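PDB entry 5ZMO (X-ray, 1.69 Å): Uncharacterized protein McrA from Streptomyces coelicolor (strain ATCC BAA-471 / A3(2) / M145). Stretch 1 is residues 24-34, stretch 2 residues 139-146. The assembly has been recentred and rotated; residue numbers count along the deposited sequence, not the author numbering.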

# COMPACT_ATOMS: atom_id res chain seq x y z
N GLY A 24 1.84 12.39 14.06
CA GLY A 24 2.04 10.94 14.05
C GLY A 24 2.89 10.49 12.84
O GLY A 24 3.32 11.30 12.04
N PRO A 25 3.13 9.20 12.73
CA PRO A 25 3.83 8.74 11.51
C PRO A 25 3.01 9.02 10.25
O PRO A 25 1.74 9.03 10.31
CB PRO A 25 3.99 7.26 11.74
CG PRO A 25 2.81 6.89 12.56
CD PRO A 25 2.43 8.08 13.38
N ALA A 26 3.70 9.23 9.13
CA ALA A 26 3.02 9.24 7.82
C ALA A 26 2.35 7.88 7.58
O ALA A 26 3.03 6.87 7.57
CB ALA A 26 4.04 9.55 6.73
N LEU A 27 1.04 7.86 7.39
CA LEU A 27 0.30 6.59 7.28
C LEU A 27 0.17 6.07 5.83
O LEU A 27 -0.37 4.94 5.63
CB LEU A 27 -1.04 6.68 7.94
CG LEU A 27 -0.94 6.90 9.46
CD1 LEU A 27 -2.29 7.38 9.96
CD2 LEU A 27 -0.49 5.65 10.21
N HIS A 28 0.82 6.75 4.89
CA HIS A 28 0.68 6.48 3.43
C HIS A 28 1.06 5.05 3.07
O HIS A 28 0.27 4.31 2.48
CB HIS A 28 1.48 7.44 2.63
CG HIS A 28 1.12 8.87 2.86
ND1 HIS A 28 1.27 9.48 4.08
CD2 HIS A 28 0.67 9.83 2.02
CE1 HIS A 28 0.87 10.73 4.00
NE2 HIS A 28 0.53 10.98 2.76
N ARG A 29 2.26 4.61 3.50
CA ARG A 29 2.73 3.26 3.21
C ARG A 29 1.94 2.20 3.92
O ARG A 29 1.57 1.22 3.27
CB ARG A 29 4.27 3.16 3.36
CG ARG A 29 4.96 3.71 2.13
CD ARG A 29 6.48 3.64 2.32
NE ARG A 29 6.97 4.71 3.16
CZ ARG A 29 8.19 4.71 3.76
NH1 ARG A 29 8.56 5.71 4.54
NH2 ARG A 29 9.01 3.68 3.62
N PRO A 30 1.67 2.36 5.25
CA PRO A 30 0.82 1.46 5.95
C PRO A 30 -0.56 1.27 5.32
O PRO A 30 -1.02 0.09 5.22
CB PRO A 30 0.73 2.07 7.37
CG PRO A 30 2.14 2.70 7.51
CD PRO A 30 2.39 3.26 6.18
N VAL A 31 -1.14 2.35 4.86
CA VAL A 31 -2.50 2.24 4.23
C VAL A 31 -2.41 1.46 2.89
O VAL A 31 -3.18 0.56 2.64
CB VAL A 31 -3.14 3.61 4.04
CG1 VAL A 31 -4.32 3.59 3.05
CG2 VAL A 31 -3.56 4.17 5.38
N LEU A 32 -1.48 1.79 2.01
CA LEU A 32 -1.35 1.06 0.77
C LEU A 32 -1.01 -0.39 0.96
O LEU A 32 -1.64 -1.30 0.26
CB LEU A 32 -0.39 1.78 -0.17
CG LEU A 32 -0.34 1.20 -1.58
CD1 LEU A 32 -1.66 1.17 -2.25
CD2 LEU A 32 0.66 2.01 -2.40
N LEU A 33 -0.09 -0.69 1.90
CA LEU A 33 0.21 -2.10 2.20
C LEU A 33 -1.00 -2.85 2.72
O LEU A 33 -1.25 -3.99 2.30
CB LEU A 33 1.35 -2.29 3.22
CG LEU A 33 2.69 -1.91 2.61
CD1 LEU A 33 3.72 -1.68 3.71
CD2 LEU A 33 3.17 -2.93 1.65
N LEU A 34 -1.69 -2.29 3.71
CA LEU A 34 -2.94 -2.99 4.20
C LEU A 34 -3.98 -3.25 3.11
O LEU A 34 -4.60 -4.35 3.04
CB LEU A 34 -3.55 -2.19 5.35
CG LEU A 34 -2.95 -2.33 6.74
CD1 LEU A 34 -3.59 -1.31 7.68
CD2 LEU A 34 -3.21 -3.71 7.27
N GLY A 139 0.15 -7.01 12.29
CA GLY A 139 1.33 -6.23 12.63
C GLY A 139 1.21 -4.78 12.25
O GLY A 139 1.57 -3.88 13.02
N LEU A 140 0.74 -4.51 11.03
CA LEU A 140 0.54 -3.09 10.61
C LEU A 140 -0.52 -2.40 11.43
O LEU A 140 -0.40 -1.25 11.77
CB LEU A 140 0.18 -3.00 9.13
CG LEU A 140 1.30 -3.25 8.15
CD1 LEU A 140 0.81 -3.48 6.75
CD2 LEU A 140 2.21 -2.01 8.18
N ILE A 141 -1.60 -3.10 11.74
CA ILE A 141 -2.67 -2.53 12.52
C ILE A 141 -2.20 -2.24 13.95
O ILE A 141 -2.54 -1.15 14.46
CB ILE A 141 -3.91 -3.46 12.53
CG1 ILE A 141 -4.61 -3.35 11.17
CG2 ILE A 141 -4.90 -3.05 13.61
CD1 ILE A 141 -5.56 -4.48 10.87
N ALA A 142 -1.40 -3.12 14.53
CA ALA A 142 -0.92 -2.91 15.91
C ALA A 142 -0.01 -1.74 15.97
O ALA A 142 -0.06 -0.95 16.92
CB ALA A 142 -0.21 -4.12 16.46
N ARG A 143 0.83 -1.58 14.96
CA ARG A 143 1.77 -0.48 15.00
C ARG A 143 1.19 0.88 14.64
O ARG A 143 1.63 1.89 15.18
CB ARG A 143 2.98 -0.81 14.09
CG ARG A 143 4.10 0.17 14.19
CD ARG A 143 5.31 -0.25 13.36
NE ARG A 143 6.01 -1.44 13.85
CZ ARG A 143 7.05 -1.99 13.20
NH1 ARG A 143 7.50 -1.48 12.04
NH2 ARG A 143 7.65 -3.06 13.72
N TYR A 144 0.30 0.95 13.65
CA TYR A 144 -0.19 2.21 13.11
C TYR A 144 -1.66 2.56 13.37
O TYR A 144 -2.04 3.68 13.12
CB TYR A 144 0.03 2.22 11.58
CG TYR A 144 1.50 2.07 11.26
CD1 TYR A 144 2.38 3.08 11.60
CD2 TYR A 144 2.01 0.89 10.71
CE1 TYR A 144 3.76 2.93 11.35
CE2 TYR A 144 3.38 0.74 10.46
CZ TYR A 144 4.22 1.78 10.79
OH TYR A 144 5.56 1.64 10.52
N PHE A 145 -2.49 1.57 13.71
CA PHE A 145 -3.94 1.75 13.91
C PHE A 145 -4.30 1.06 15.19
O PHE A 145 -5.23 0.25 15.23
CB PHE A 145 -4.74 1.18 12.72
CG PHE A 145 -4.47 1.87 11.48
CD1 PHE A 145 -5.00 3.12 11.27
CD2 PHE A 145 -3.64 1.29 10.50
CE1 PHE A 145 -4.67 3.82 10.12
CE2 PHE A 145 -3.32 2.00 9.35
CZ PHE A 145 -3.87 3.25 9.15
N HIS A 146 -3.53 1.36 16.23
CA HIS A 146 -3.62 0.64 17.49
C HIS A 146 -4.99 0.86 18.11
O HIS A 146 -5.58 -0.08 18.64
CB HIS A 146 -2.51 1.09 18.44
CG HIS A 146 -2.44 0.29 19.71
ND1 HIS A 146 -2.15 0.87 20.94
CD2 HIS A 146 -2.63 -1.03 19.94
CE1 HIS A 146 -2.15 -0.07 21.86
NE2 HIS A 146 -2.45 -1.22 21.29

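The contact is built on two helices running in nearly opposite directions, with Pro25 and Leu27 before the first and Phe145 after the second also taking part. Helix 28-34, which continues later in the chain, and helix 139-144, which begins earlier, have axes that approach to 10.5 Å, with an angle of 154° between their N-to-C directions. The backbones come closest at Pro30 and Leu140, whose CA atoms are 6.5 Å apart. Within each stretch, backbone hydrogen bonds of the i to i-4 kind hold the helix. In the first, Val31 N donates to Leu27 O (2.8 Å) and Leu34 N to Pro30 O (2.9 Å); Pro30, which has no amide hydrogen, lies in the first turn, ahead of Val31 N, the first helical donor within the stretch. In the second, Tyr144 N bonds to Leu140 O (3.0 Å) and Phe145 N to Ile141 O (2.8 Å). Phe145 is nevertheless the first residue to leave helical backbone angles, with phi/psi of -133/50°. No hydrogen bond crosses between the stretches, so the contact rests on apolar packing, which buries 473 Å² counting both sides.

Because the helices run almost antiparallel, residues near the start of helix 28-34 meet the end of helix 139-144. Tyr144, in the m rotamer, directs its CA-to-CB bond toward the first stretch and presents its ring to Pro30. The CG atom of Pro30 lies 3.7 Å from the centroid of the Tyr144 ring and only 12° off the ring normal, a CH-pi contact placed almost squarely over one face. Pro25 approaches the same ring differently: its CG lies 4.0 Å from Tyr144 CD1, at the edge and near the ring plane. Two prolines thus use distinct surfaces of one aromatic side chain. Leu27 adds a contact at the base of the tyrosine, its CD2 packing 3.7 Å from Tyr144 CB.

Leu27 and Leu34 also help to enclose Phe145. The CA-to-CB bond of Phe145 points sideways, but the end of its side chain comes nearer to the first stretch, bringing the ring within reach of three residues. Val31 CG2 sits 3.9 Å from Phe145 CZ, at the ring edge, even though the CA-to-CB bond of Val31 points away from the second stretch. Leu34 CD1 approaches Phe145 CE2 to 3.7 Å, and Leu27 CD2 lies 4.3 Å from Phe145 CZ; both are oblique to the ring. Leu27 CD2 therefore touches both aromatic residues.

Farther along the first helix, Leu33 and Leu34 meet Leu140 of the second, whose CA-to-CB bond points toward the first stretch. Leu140 CD1 is 3.8 Å from Leu33 CB and 3.9 Å from Leu34 CG, while Leu140 CD2 lies 4.4 Å from Pro30 CB. Leu34 touches Leu140, Ile141 and Phe145; both its methyls, CD1 and CD2, lie 4.2 Å from Ile141 CG1. Leu34 has the largest area covered by the other stretch, 79 Å².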